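Local structure of B-type flagellar hook-associated protein 2 (Pseudomonas aeruginosa, 5FHY) at residues Ile22-Ala27 with Lys208-Thr213; Gln37-Ser42 with Glu174-Gly179; Leu51-Asp56 with Ile109-Gly114; Asn59-Ser64 with Asn85-Gly90; Asn68-Asp73 with Asp129-Val134. The protein caps the tip of the growing flagellar filament, helping flagellin subunits polymerise there and keeping them from leaking out of the central channel. All coordinates share one frame; numbering follows the deposited sequence.

Contact 1: Ile22-Ala27 with Lys208-Thr213; sequences ILKASA and KPITLT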
# COMPACT_ATOMS: atom_id res chain seq x y z
N ILE B 22 -13.73 -9.04 -35.85
CA ILE B 22 -14.75 -8.03 -36.06
C ILE B 22 -15.55 -8.28 -37.34
O ILE B 22 -16.62 -7.69 -37.54
CB ILE B 22 -14.13 -6.62 -36.12
CG1 ILE B 22 -12.92 -6.54 -35.19
CG2 ILE B 22 -15.14 -5.56 -35.74
CD1 ILE B 22 -12.12 -5.26 -35.35
N LEU B 23 -15.04 -9.15 -38.19
CA LEU B 23 -15.67 -9.43 -39.48
C LEU B 23 -16.27 -10.84 -39.51
O LEU B 23 -17.26 -11.10 -40.19
CB LEU B 23 -14.67 -9.27 -40.62
CG LEU B 23 -13.81 -8.00 -40.65
CD1 LEU B 23 -12.94 -7.98 -41.90
CD2 LEU B 23 -14.67 -6.75 -40.56
N LYS B 24 -15.64 -11.74 -38.76
CA LYS B 24 -15.98 -13.15 -38.80
C LYS B 24 -15.45 -13.84 -37.56
O LYS B 24 -14.28 -13.71 -37.21
CB LYS B 24 -15.38 -13.78 -40.07
CG LYS B 24 -15.48 -15.29 -40.19
CD LYS B 24 -14.62 -15.75 -41.37
CE LYS B 24 -13.23 -15.13 -41.28
NZ LYS B 24 -12.49 -15.12 -42.57
N ALA B 25 -16.32 -14.59 -36.89
CA ALA B 25 -15.93 -15.37 -35.73
C ALA B 25 -16.14 -16.82 -36.11
O ALA B 25 -17.19 -17.17 -36.65
CB ALA B 25 -16.74 -14.99 -34.50
N SER B 26 -15.17 -17.67 -35.81
CA SER B 26 -15.22 -19.02 -36.35
C SER B 26 -15.12 -20.08 -35.27
O SER B 26 -14.78 -19.79 -34.13
CB SER B 26 -14.09 -19.22 -37.36
OG SER B 26 -12.91 -18.56 -36.93
N ALA B 27 -15.45 -21.30 -35.66
CA ALA B 27 -15.47 -22.43 -34.73
C ALA B 27 -15.12 -23.71 -35.48
O ALA B 27 -15.12 -23.75 -36.70
CB ALA B 27 -16.83 -22.54 -34.06
N LYS B 208 -8.80 -6.50 -49.60
CA LYS B 208 -8.17 -6.76 -48.30
C LYS B 208 -8.78 -8.00 -47.64
O LYS B 208 -9.69 -7.88 -46.81
CB LYS B 208 -8.29 -5.58 -47.31
CG LYS B 208 -7.68 -4.22 -47.67
CD LYS B 208 -8.23 -3.54 -48.90
CE LYS B 208 -7.77 -2.08 -48.91
NZ LYS B 208 -8.64 -1.18 -49.70
N PRO B 209 -8.30 -9.19 -48.01
CA PRO B 209 -8.94 -10.42 -47.55
C PRO B 209 -8.43 -10.86 -46.17
O PRO B 209 -7.31 -10.52 -45.79
CB PRO B 209 -8.56 -11.44 -48.62
CG PRO B 209 -7.21 -10.98 -49.06
CD PRO B 209 -7.25 -9.47 -49.02
N ILE B 210 -9.26 -11.60 -45.45
CA ILE B 210 -8.88 -12.12 -44.14
C ILE B 210 -8.14 -13.46 -44.28
O ILE B 210 -8.54 -14.30 -45.09
CB ILE B 210 -10.12 -12.31 -43.23
CG1 ILE B 210 -10.81 -10.96 -43.01
CG2 ILE B 210 -9.73 -12.91 -41.90
CD1 ILE B 210 -9.95 -9.95 -42.31
N THR B 211 -7.08 -13.65 -43.51
CA THR B 211 -6.44 -14.96 -43.43
C THR B 211 -7.05 -15.76 -42.30
O THR B 211 -7.06 -15.32 -41.15
CB THR B 211 -4.92 -14.84 -43.21
OG1 THR B 211 -4.33 -14.10 -44.29
CG2 THR B 211 -4.28 -16.22 -43.15
N LEU B 212 -7.55 -16.95 -42.61
CA LEU B 212 -8.15 -17.82 -41.60
C LEU B 212 -7.32 -19.08 -41.40
O LEU B 212 -7.13 -19.86 -42.33
CB LEU B 212 -9.58 -18.19 -41.97
CG LEU B 212 -10.26 -19.14 -40.98
CD1 LEU B 212 -10.78 -18.33 -39.80
CD2 LEU B 212 -11.37 -19.95 -41.63
N THR B 213 -6.84 -19.29 -40.18
CA THR B 213 -5.94 -20.39 -39.88
C THR B 213 -6.59 -21.43 -38.97
O THR B 213 -6.98 -21.12 -37.84
CB THR B 213 -4.65 -19.89 -39.21
OG1 THR B 213 -4.21 -18.69 -39.86
CG2 THR B 213 -3.55 -20.95 -39.33
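Lys24 and Ile210 slide past each other in opposite directions, and the long aliphatic arm of the lysine is what bridges the 9.8 Å between the axes of strands 24-27 and 210-213. From CB the chain leaves with CG anti to the backbone N (chi1 173°). It stays extended through CD and then bends at chi3 (49°), which sets CE 4.2 Å from Ile210 CG2. The terminal NZ comes closer still, 3.6 Å from Ile210 CG2, and also meets the branch carbon Ile210 CB. A lysine suits this place because its methylenes can span a gap between two sheets, although here the ammonium group itself ends against hydrocarbon. Next to the lysine, Leu23 CD1 touches Ile210 CD1 at 3.6 Å, the two side chains crossing obliquely. The isoleucine therefore offers one branch to each partner, CD1 to the leucine and CG2 to the lysine. Farther along, Ser26 OG approaches the methyl Leu212 CD1 at 3.6 Å, a small polar group resting on a bulky apolar one. No hydrogen bond joins the segments: the strands run nearly parallel (14°) but belong to different sheets, too far apart for backbone pairing. Strand 24-28, outermost in its sheet within this chain, pairs with strand 196-200, whose Phe198 touches both Lys24 and Ser26, while strand 210-215 pairs with strand 34-42, whose Ile38 also meets Lys24. Leu212 and Thr213 extend the latter sheet into an antiparallel ladder with a second subunit, and Val248 and Thr246 of that subunit pack against the contact.

Contact 2: Gln37-Ser42 with Glu174-Gly179; sequences QIQVNS and EITVDG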
# COMPACT_ATOMS: atom_id res chain seq x y z
N GLN B 37 -7.82 -17.78 -47.56
CA GLN B 37 -8.02 -16.36 -47.79
C GLN B 37 -9.50 -16.11 -48.04
O GLN B 37 -10.10 -16.68 -48.96
CB GLN B 37 -7.18 -15.88 -48.97
CG GLN B 37 -5.69 -15.98 -48.72
CD GLN B 37 -5.22 -15.06 -47.60
OE1 GLN B 37 -5.03 -15.50 -46.47
NE2 GLN B 37 -5.04 -13.78 -47.92
N ILE B 38 -10.09 -15.25 -47.23
CA ILE B 38 -11.53 -15.08 -47.23
C ILE B 38 -11.94 -13.64 -47.50
O ILE B 38 -11.40 -12.71 -46.90
CB ILE B 38 -12.14 -15.54 -45.89
CG1 ILE B 38 -11.77 -16.99 -45.61
CG2 ILE B 38 -13.66 -15.36 -45.89
CD1 ILE B 38 -12.59 -17.64 -44.52
N GLN B 39 -12.89 -13.46 -48.41
CA GLN B 39 -13.50 -12.17 -48.64
C GLN B 39 -14.97 -12.26 -48.25
O GLN B 39 -15.59 -13.31 -48.40
CB GLN B 39 -13.37 -11.74 -50.10
CG GLN B 39 -11.94 -11.51 -50.59
CD GLN B 39 -11.88 -11.01 -52.02
OE1 GLN B 39 -12.87 -10.51 -52.57
NE2 GLN B 39 -10.71 -11.14 -52.65
N VAL B 40 -15.52 -11.16 -47.75
CA VAL B 40 -16.96 -11.08 -47.52
C VAL B 40 -17.50 -9.96 -48.39
O VAL B 40 -17.24 -8.79 -48.14
CB VAL B 40 -17.29 -10.82 -46.04
CG1 VAL B 40 -18.79 -10.57 -45.87
CG2 VAL B 40 -16.83 -11.99 -45.17
N ASN B 41 -18.23 -10.32 -49.44
CA ASN B 41 -18.72 -9.32 -50.38
C ASN B 41 -20.08 -8.76 -49.99
O ASN B 41 -20.39 -7.60 -50.28
CB ASN B 41 -18.79 -9.91 -51.79
CG ASN B 41 -17.43 -10.29 -52.35
OD1 ASN B 41 -16.40 -9.77 -51.92
ND2 ASN B 41 -17.42 -11.20 -53.31
N SER B 42 -20.90 -9.58 -49.33
CA SER B 42 -22.20 -9.13 -48.85
C SER B 42 -22.75 -10.04 -47.76
O SER B 42 -22.29 -11.17 -47.59
CB SER B 42 -23.20 -9.04 -50.00
OG SER B 42 -23.38 -10.30 -50.63
N GLU B 174 -22.79 -13.28 -49.85
CA GLU B 174 -21.76 -13.91 -50.67
C GLU B 174 -20.40 -13.81 -50.00
O GLU B 174 -20.01 -12.75 -49.50
CB GLU B 174 -21.69 -13.27 -52.05
CG GLU B 174 -20.82 -14.04 -53.04
CD GLU B 174 -20.72 -13.37 -54.40
OE1 GLU B 174 -20.47 -12.15 -54.44
OE2 GLU B 174 -20.90 -14.06 -55.42
N ILE B 175 -19.68 -14.92 -50.00
CA ILE B 175 -18.29 -14.94 -49.57
C ILE B 175 -17.45 -15.61 -50.65
O ILE B 175 -17.98 -16.24 -51.56
CB ILE B 175 -18.11 -15.69 -48.23
CG1 ILE B 175 -18.41 -17.18 -48.40
CG2 ILE B 175 -19.00 -15.11 -47.15
CD1 ILE B 175 -18.33 -17.96 -47.11
N THR B 176 -16.14 -15.46 -50.54
CA THR B 176 -15.22 -16.19 -51.40
C THR B 176 -14.17 -16.84 -50.53
O THR B 176 -13.67 -16.23 -49.59
CB THR B 176 -14.54 -15.28 -52.46
OG1 THR B 176 -13.56 -14.45 -51.83
CG2 THR B 176 -15.56 -14.40 -53.18
N VAL B 177 -13.84 -18.09 -50.83
CA VAL B 177 -12.80 -18.80 -50.10
C VAL B 177 -11.74 -19.24 -51.10
O VAL B 177 -11.97 -20.14 -51.91
CB VAL B 177 -13.34 -20.02 -49.34
CG1 VAL B 177 -12.21 -20.76 -48.64
CG2 VAL B 177 -14.41 -19.58 -48.33
N ASP B 178 -10.58 -18.60 -51.02
CA ASP B 178 -9.48 -18.84 -51.96
C ASP B 178 -9.91 -18.64 -53.41
O ASP B 178 -9.41 -19.31 -54.31
CB ASP B 178 -8.92 -20.25 -51.76
CG ASP B 178 -8.08 -20.36 -50.51
OD1 ASP B 178 -7.46 -19.35 -50.13
OD2 ASP B 178 -8.05 -21.45 -49.90
N GLY B 179 -10.85 -17.73 -53.63
CA GLY B 179 -11.31 -17.40 -54.96
C GLY B 179 -12.67 -18.00 -55.31
O GLY B 179 -13.33 -17.55 -56.25
O HOH W 1 -11.39 -16.07 -51.89
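Gln39 and Thr176 form the central hydrogen-bonded pair of this antiparallel ladder: each backbone N donates to the other's O, at 3.1 Å both for Gln39 N to Thr176 O and for Thr176 N to Gln39 O. Their side chains share a face of the sheet, where Thr176 OG1 meets CB, CG and CD of Gln39 in turn, with CB nearest at 3.2 Å. A beta-branched threonine suits such a place, since OG1 lies against the glutamine while CG2 meets Asn41 ND2. At one end Glu174 O accepts from two successive amides, Asn41 N at 3.0 Å and, weakly, Ser42 N at 3.3 Å. Glu174 N in turn donates to Ser42 O at 3.1 Å, from above the carbonyl plane. The side chains add to this: Asn41 ND2 makes a weak but straight bond to Glu174 OE1, the amide and carboxylate planes standing 78° apart. At the other end Asp178 N gives an almost straight bond to Gln37 O, and Gln37 N reaches Asp178 OD1 at 3.0 Å from above the carboxylate plane. One water donates to Gln37 O and is hydrogen-bonded to Thr176 OG1 at 2.7 Å, linking the two strands. On the reverse face, Val40 CG2 and Ile175 CG2 are 4.3 Å apart, and Val200 and Phe198 of strand 196-200 cover these two residues. The amide of Gln37 leads away to Thr211 OG1, and Thr204, from a loop, bonds to Val40 N. With Asn41 and Ser42 both facing Glu174, the ladder ends in a classic beta bulge within an antiparallel sheet that has four strands in this chain.

Contact 3: Leu51-Asp56 with Ile109-Gly114; sequences LQAIAD and ITDNSG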
# COMPACT_ATOMS: atom_id res chain seq x y z
N LEU B 51 -46.12 -0.66 -45.24
CA LEU B 51 -47.36 -0.59 -46.01
C LEU B 51 -47.78 0.86 -46.21
O LEU B 51 -47.09 1.76 -45.76
CB LEU B 51 -48.47 -1.40 -45.33
CG LEU B 51 -48.11 -2.85 -44.97
CD1 LEU B 51 -49.26 -3.53 -44.25
CD2 LEU B 51 -47.70 -3.64 -46.22
N GLN B 52 -48.90 1.07 -46.90
CA GLN B 52 -49.38 2.42 -47.16
C GLN B 52 -49.65 3.17 -45.86
O GLN B 52 -50.05 2.57 -44.86
CB GLN B 52 -50.66 2.40 -48.00
CG GLN B 52 -50.43 2.23 -49.49
CD GLN B 52 -51.71 2.31 -50.30
OE1 GLN B 52 -52.54 3.20 -50.08
NE2 GLN B 52 -51.89 1.38 -51.24
N ALA B 53 -49.41 4.48 -45.87
CA ALA B 53 -49.68 5.31 -44.71
C ALA B 53 -51.17 5.61 -44.67
O ALA B 53 -51.78 5.88 -45.70
CB ALA B 53 -48.88 6.60 -44.75
N ILE B 54 -51.75 5.55 -43.49
CA ILE B 54 -53.18 5.79 -43.34
C ILE B 54 -53.42 7.21 -42.83
O ILE B 54 -52.97 7.57 -41.74
CB ILE B 54 -53.82 4.76 -42.39
CG1 ILE B 54 -53.43 3.34 -42.81
CG2 ILE B 54 -55.33 4.92 -42.38
CD1 ILE B 54 -53.83 3.00 -44.22
N ALA B 55 -54.11 8.01 -43.63
CA ALA B 55 -54.43 9.38 -43.25
C ALA B 55 -55.44 9.39 -42.11
O ALA B 55 -56.39 8.61 -42.09
CB ALA B 55 -54.97 10.15 -44.44
N ASP B 56 -55.21 10.30 -41.15
CA ASP B 56 -56.02 10.40 -39.94
C ASP B 56 -56.15 9.04 -39.26
O ASP B 56 -57.25 8.48 -39.19
CB ASP B 56 -57.40 10.99 -40.25
CG ASP B 56 -58.18 11.37 -39.00
OD1 ASP B 56 -57.54 11.59 -37.95
OD2 ASP B 56 -59.42 11.45 -39.07
N ILE B 109 -45.55 3.16 -37.58
CA ILE B 109 -44.65 4.29 -37.73
C ILE B 109 -45.45 5.50 -38.17
O ILE B 109 -46.20 5.44 -39.14
CB ILE B 109 -43.51 4.02 -38.74
CG1 ILE B 109 -42.45 3.11 -38.12
CG2 ILE B 109 -42.84 5.32 -39.18
CD1 ILE B 109 -41.24 2.89 -39.00
N THR B 110 -45.29 6.60 -37.44
CA THR B 110 -46.06 7.81 -37.69
C THR B 110 -45.18 8.87 -38.33
O THR B 110 -44.27 9.41 -37.71
CB THR B 110 -46.68 8.37 -36.38
OG1 THR B 110 -47.35 7.32 -35.68
CG2 THR B 110 -47.66 9.49 -36.69
N ASP B 111 -45.46 9.16 -39.60
CA ASP B 111 -44.70 10.15 -40.34
C ASP B 111 -45.61 11.30 -40.77
O ASP B 111 -46.69 11.48 -40.21
CB ASP B 111 -44.00 9.52 -41.55
CG ASP B 111 -44.98 8.92 -42.55
OD1 ASP B 111 -46.08 8.49 -42.14
OD2 ASP B 111 -44.64 8.87 -43.75
N ASN B 112 -45.18 12.08 -41.75
CA ASN B 112 -45.96 13.22 -42.19
C ASN B 112 -47.13 12.80 -43.07
O ASN B 112 -47.99 13.62 -43.42
CB ASN B 112 -45.09 14.23 -42.94
CG ASN B 112 -44.09 14.91 -42.04
OD1 ASN B 112 -44.29 14.99 -40.82
ND2 ASN B 112 -43.01 15.41 -42.62
N SER B 113 -47.17 11.52 -43.42
CA SER B 113 -48.23 10.99 -44.27
C SER B 113 -49.33 10.36 -43.42
O SER B 113 -50.45 10.16 -43.89
CB SER B 113 -47.67 9.95 -45.25
OG SER B 113 -46.66 10.50 -46.07
N GLY B 114 -48.99 10.03 -42.18
CA GLY B 114 -49.91 9.37 -41.28
C GLY B 114 -49.23 8.27 -40.50
O GLY B 114 -48.05 8.38 -40.16
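Ala53 and Ser113 meet through their beta carbons, Ala53 CB lying 3.6 Å from Ser113 CB. The alanine points its methyl toward segment 109-114, whereas the serine's CB lies across the approach and its hydroxyl, anti to the carbonyl carbon (chi1 -58°), turns to its own loop. Small residues suit both places, because the beta carbons themselves are in direct contact. At Gly114 the backbones come close, its CA 4.9 Å from Ala55 CA. With no side chain, Gly114 can also bring its CA within 3.6 Å of Ile54 O in a C-H...O contact, and its backbone angles (phi 138°, psi -147°) are ones that glycine adopts easily. Residues 111-114 form the tight turn of a beta hairpin joining strands 104-111 and 114-121, closed by Asp111 N bonding to Gly114 O at 2.8 Å. The hairpin belongs to the region of the flagellin hook IN motif. Inside the turn, Asp111 OD1 accepts weak bonds from Ser113 N and Gly114 N. Its other oxygen, OD2, forms a salt bridge with Arg116, which probably keeps the carboxylate charged and steady. Ala53 CB also stands 4.3 Å from Asp111 OD1, while the CB of Ile54 points away from the hairpin and the side chain packs on Ala60. Backbone bonds from Ala53 to Ala162 and from Ile54 to Ser115 tether the loop. At the turn, Asn112 OD1 accepts from Ser183 N of a neighbouring subunit.

Contact 4: Asn59-Ser64 with Asn85-Gly90; sequences NAKFNS and NNTLAG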
# COMPACT_ATOMS: atom_id res chain seq x y z
N ASN B 59 -58.75 8.16 -36.22
CA ASN B 59 -60.17 7.90 -36.40
C ASN B 59 -60.40 6.88 -37.51
O ASN B 59 -61.54 6.67 -37.93
CB ASN B 59 -60.92 9.19 -36.72
CG ASN B 59 -60.96 10.15 -35.56
OD1 ASN B 59 -61.05 9.75 -34.40
ND2 ASN B 59 -60.89 11.45 -35.86
N ALA B 60 -59.33 6.25 -37.97
CA ALA B 60 -59.43 5.33 -39.09
C ALA B 60 -59.79 3.92 -38.64
O ALA B 60 -59.19 3.36 -37.72
CB ALA B 60 -58.13 5.31 -39.89
N LYS B 61 -60.78 3.34 -39.31
CA LYS B 61 -61.21 1.98 -39.04
C LYS B 61 -61.32 1.24 -40.36
O LYS B 61 -61.88 1.75 -41.32
CB LYS B 61 -62.54 1.94 -38.28
CG LYS B 61 -62.58 2.79 -37.02
CD LYS B 61 -63.40 2.11 -35.94
CE LYS B 61 -62.76 0.79 -35.53
NZ LYS B 61 -63.55 0.04 -34.51
N PHE B 62 -60.78 0.03 -40.41
CA PHE B 62 -60.69 -0.71 -41.66
C PHE B 62 -61.97 -1.45 -42.04
O PHE B 62 -62.72 -1.91 -41.18
CB PHE B 62 -59.53 -1.71 -41.60
CG PHE B 62 -58.17 -1.06 -41.56
CD1 PHE B 62 -57.70 -0.38 -42.66
CD2 PHE B 62 -57.37 -1.14 -40.43
CE1 PHE B 62 -56.45 0.22 -42.65
CE2 PHE B 62 -56.12 -0.55 -40.41
CZ PHE B 62 -55.66 0.13 -41.52
N ASN B 63 -62.23 -1.52 -43.35
CA ASN B 63 -63.29 -2.35 -43.90
C ASN B 63 -63.13 -3.81 -43.48
O ASN B 63 -62.04 -4.23 -43.09
CB ASN B 63 -63.30 -2.26 -45.43
CG ASN B 63 -63.80 -0.92 -45.92
OD1 ASN B 63 -64.41 -0.16 -45.18
ND2 ASN B 63 -63.52 -0.62 -47.18
N SER B 64 -64.20 -4.58 -43.59
CA SER B 64 -64.15 -6.00 -43.26
C SER B 64 -63.40 -6.76 -44.35
O SER B 64 -63.33 -6.31 -45.49
CB SER B 64 -65.57 -6.56 -43.08
OG SER B 64 -65.56 -7.96 -42.86
N ASN B 85 -60.86 -5.66 -34.25
CA ASN B 85 -59.45 -5.44 -34.59
C ASN B 85 -59.21 -4.58 -35.83
O ASN B 85 -58.08 -4.49 -36.31
CB ASN B 85 -58.74 -6.79 -34.77
CG ASN B 85 -59.38 -7.66 -35.85
OD1 ASN B 85 -60.24 -7.21 -36.60
ND2 ASN B 85 -58.95 -8.91 -35.92
N ASN B 86 -60.25 -3.95 -36.36
CA ASN B 86 -60.10 -3.19 -37.60
C ASN B 86 -59.50 -1.80 -37.38
O ASN B 86 -59.96 -0.82 -37.96
CB ASN B 86 -61.45 -3.07 -38.32
CG ASN B 86 -62.50 -2.39 -37.48
OD1 ASN B 86 -62.40 -2.34 -36.26
ND2 ASN B 86 -63.52 -1.85 -38.14
N THR B 87 -58.45 -1.74 -36.57
CA THR B 87 -57.63 -0.54 -36.45
C THR B 87 -56.18 -0.91 -36.74
O THR B 87 -55.85 -2.09 -36.84
CB THR B 87 -57.73 0.08 -35.05
OG1 THR B 87 -57.43 -0.91 -34.06
CG2 THR B 87 -59.14 0.61 -34.81
N LEU B 88 -55.32 0.10 -36.87
CA LEU B 88 -53.90 -0.13 -37.13
C LEU B 88 -53.27 -0.93 -35.99
O LEU B 88 -52.55 -1.90 -36.22
CB LEU B 88 -53.16 1.20 -37.32
CG LEU B 88 -53.15 1.82 -38.72
CD1 LEU B 88 -54.51 2.41 -39.06
CD2 LEU B 88 -52.06 2.86 -38.84
N ALA B 89 -53.54 -0.49 -34.77
CA ALA B 89 -53.03 -1.16 -33.57
C ALA B 89 -53.66 -2.55 -33.43
O ALA B 89 -53.08 -3.45 -32.82
CB ALA B 89 -53.32 -0.33 -32.34
N GLY B 90 -54.85 -2.69 -34.00
CA GLY B 90 -55.57 -3.95 -33.99
C GLY B 90 -54.90 -4.94 -34.93
O GLY B 90 -54.81 -6.13 -34.63
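Phe62 and Asn86 face each other across two irregular backbones, their CA atoms 4.8 Å apart. Phe62 N donates to Asn86 O at 2.7 Å, and Lys61 CA adds a C-H...O contact of 3.3 Å to the same Asn86 O. Asn86 is the centre of an inverse gamma turn, a sharp bend that presents its carbonyl to the loop just before helix 88-98 begins. Its side chain then completes the pairing: CG lies between the backbone N and the carbonyl carbon (chi1 59°), and ND2 bonds to Phe62 O at 3.1 Å, in the plane of both the amide and the carbonyl. Asparagine suits the spot because one short amide can satisfy a buried backbone carbonyl and still offer OD1, which takes a weak bond from Lys61 NZ at 3.2 Å. The lysine reaches it by a bent chain, and on the way CE touches Thr87 CG2 at 3.7 Å, the two side chains side by side. Thr87 is the N-cap, its OG1 accepting a weak capping bond from Gly90 N. The flat ring of Phe62 fits beside the start of the helix, with Thr87 O and Leu88 CA in plane at its edge. Its CZ meets Leu88 CD1 at 3.5 Å, the two side chains crossing at about a right angle. Thr143 and Leu145 pack on the same phenylalanine, and Ile54 touches Leu88. The loop preceding strand 65-71 is thus fastened to the first turn of helix 88-98, and Asn142 and Thr143 bond to its backbone.

Contact 5: Asn68-Asp73 with Asp129-Val134; sequences NISVGD and DIKVEV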
# COMPACT_ATOMS: atom_id res chain seq x y z
N ASN B 68 -53.96 -12.32 -45.70
CA ASN B 68 -53.11 -13.50 -45.82
C ASN B 68 -51.67 -13.07 -46.02
O ASN B 68 -51.30 -12.55 -47.07
CB ASN B 68 -53.57 -14.40 -46.97
CG ASN B 68 -54.92 -15.04 -46.71
OD1 ASN B 68 -55.03 -15.98 -45.92
ND2 ASN B 68 -55.95 -14.53 -47.37
N ILE B 69 -50.85 -13.31 -45.00
CA ILE B 69 -49.47 -12.87 -44.99
C ILE B 69 -48.56 -14.07 -45.14
O ILE B 69 -48.74 -15.08 -44.47
CB ILE B 69 -49.13 -12.10 -43.70
CG1 ILE B 69 -50.03 -10.87 -43.55
CG2 ILE B 69 -47.66 -11.71 -43.67
CD1 ILE B 69 -49.86 -10.15 -42.23
N SER B 70 -47.59 -13.98 -46.05
CA SER B 70 -46.65 -15.08 -46.24
C SER B 70 -45.25 -14.54 -46.44
O SER B 70 -45.06 -13.40 -46.85
CB SER B 70 -47.06 -15.94 -47.44
OG SER B 70 -47.37 -15.14 -48.57
N VAL B 71 -44.26 -15.38 -46.15
CA VAL B 71 -42.87 -15.06 -46.43
C VAL B 71 -42.24 -16.25 -47.15
O VAL B 71 -41.80 -17.22 -46.52
CB VAL B 71 -42.10 -14.69 -45.13
CG1 VAL B 71 -42.45 -15.64 -43.98
CG2 VAL B 71 -40.59 -14.62 -45.37
N GLY B 72 -42.24 -16.20 -48.47
CA GLY B 72 -41.75 -17.31 -49.27
C GLY B 72 -42.64 -18.53 -49.19
O GLY B 72 -43.85 -18.45 -49.44
N ASP B 73 -42.03 -19.66 -48.87
CA ASP B 73 -42.73 -20.91 -48.55
C ASP B 73 -43.81 -20.67 -47.50
O ASP B 73 -44.99 -20.90 -47.74
CB ASP B 73 -41.68 -21.95 -48.09
CG ASP B 73 -42.28 -23.20 -47.42
OD1 ASP B 73 -43.39 -23.19 -46.86
OD2 ASP B 73 -41.59 -24.24 -47.45
N ASP B 129 -39.17 -12.87 -48.99
CA ASP B 129 -39.79 -11.56 -48.86
C ASP B 129 -41.16 -11.68 -48.20
O ASP B 129 -41.84 -12.69 -48.35
CB ASP B 129 -39.94 -10.90 -50.24
CG ASP B 129 -38.61 -10.49 -50.85
OD1 ASP B 129 -37.73 -9.98 -50.12
OD2 ASP B 129 -38.43 -10.69 -52.07
N ILE B 130 -41.56 -10.65 -47.46
CA ILE B 130 -42.87 -10.63 -46.83
C ILE B 130 -43.93 -10.20 -47.85
O ILE B 130 -43.77 -9.18 -48.52
CB ILE B 130 -42.92 -9.68 -45.61
CG1 ILE B 130 -41.81 -10.03 -44.61
CG2 ILE B 130 -44.28 -9.75 -44.92
CD1 ILE B 130 -41.72 -9.06 -43.45
N LYS B 131 -45.00 -10.98 -47.96
CA LYS B 131 -46.08 -10.67 -48.89
C LYS B 131 -47.42 -10.54 -48.16
O LYS B 131 -47.71 -11.30 -47.24
CB LYS B 131 -46.18 -11.73 -49.99
CG LYS B 131 -47.25 -11.46 -51.03
CD LYS B 131 -47.21 -12.44 -52.18
CE LYS B 131 -48.09 -11.96 -53.34
NZ LYS B 131 -48.08 -12.88 -54.52
N VAL B 132 -48.22 -9.57 -48.59
CA VAL B 132 -49.53 -9.32 -48.00
C VAL B 132 -50.62 -9.34 -49.06
O VAL B 132 -50.62 -8.49 -49.97
CB VAL B 132 -49.57 -7.98 -47.25
CG1 VAL B 132 -50.94 -7.79 -46.60
CG2 VAL B 132 -48.47 -7.90 -46.20
N GLU B 133 -51.52 -10.31 -48.97
CA GLU B 133 -52.67 -10.41 -49.87
C GLU B 133 -53.95 -9.99 -49.15
O GLU B 133 -54.18 -10.37 -48.00
CB GLU B 133 -52.81 -11.83 -50.40
CG GLU B 133 -51.85 -12.17 -51.54
CD GLU B 133 -51.71 -13.67 -51.78
OE1 GLU B 133 -51.71 -14.44 -50.79
OE2 GLU B 133 -51.60 -14.08 -52.95
N VAL B 134 -54.80 -9.20 -49.82
CA VAL B 134 -55.98 -8.63 -49.17
C VAL B 134 -57.27 -8.89 -49.93
O VAL B 134 -57.39 -8.54 -51.11
CB VAL B 134 -55.85 -7.11 -48.99
CG1 VAL B 134 -57.13 -6.54 -48.39
CG2 VAL B 134 -54.64 -6.76 -48.12
O HOH W 2 -42.75 -13.95 -50.39
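Ile69 and Val132 belong to an antiparallel ladder between strands 65-71 and 130-136, the first lying between the second and strand 74-81; the axes of 68-71 and 130-134 approach to 4.6 Å at 161°. Two hydrogen-bonded pairs carry it. Asn68 N bonds to Glu133 O at 3.0 Å and Glu133 N returns a bond to Asn68 O. At the next pair, Lys131 N reaches Ser70 O at 2.7 Å nearly along the C=O axis, answered by Ser70 N to Lys131 O. Between them, Ile69 CA makes a C-H...O contact of 3.3 Å with Lys131 O. Ile69, Val71, Ile130 and Val132 share the buried face. Ile69 CG2, anti to the backbone N (chi1 of CG1 -60°), lies 4.1 Å from Ile130 CG2, the two side chains side by side and pointing the same way. Ile69 CG1 stands 4.3 Å from Val132 CG2. Branched apolar residues suit this face because it is buried, with Leu119 of strand 114-121 against Ile69. The other face carries Asn68, Ser70, Lys131 and Glu133, polar residues fitted to its greater exposure; Ser70 OG rests over Lys131 CB at 3.9 Å. At Gly72 a water bridges the segments, accepting from Gly72 N and donating to Asp129 O at 2.6 Å. Gly72, at a positive phi of 69°, turns the chain toward strand 74-81, while Val132 also bonds to the backbone of Phe150. Such a division, apolar on one face and polar on the other, is typical of an amphipathic antiparallel sheet covering a domain core.

In the fold
This chain is a fragment of the longer cap protein, and its contacts fall into two groups: contacts 1 and 2 in one region, contacts 3, 4 and 5 in another, each of these three with a segment in the flagellin hook IN motif. Contacts 1 and 2 touch through adjoining strands 210-215 and 34-42, yet contact 2 is a backbone ladder whereas contact 1 joins faces through side chains alone. Contacts 3 and 4 share an apolar cluster around Ile54. Contact 4 is buried; the others are partly buried, contacts 2 and 5 each having a buried apolar face and a more exposed polar one. Contacts 1, 2 and 3 border neighbouring subunits; 4 and 5 do not.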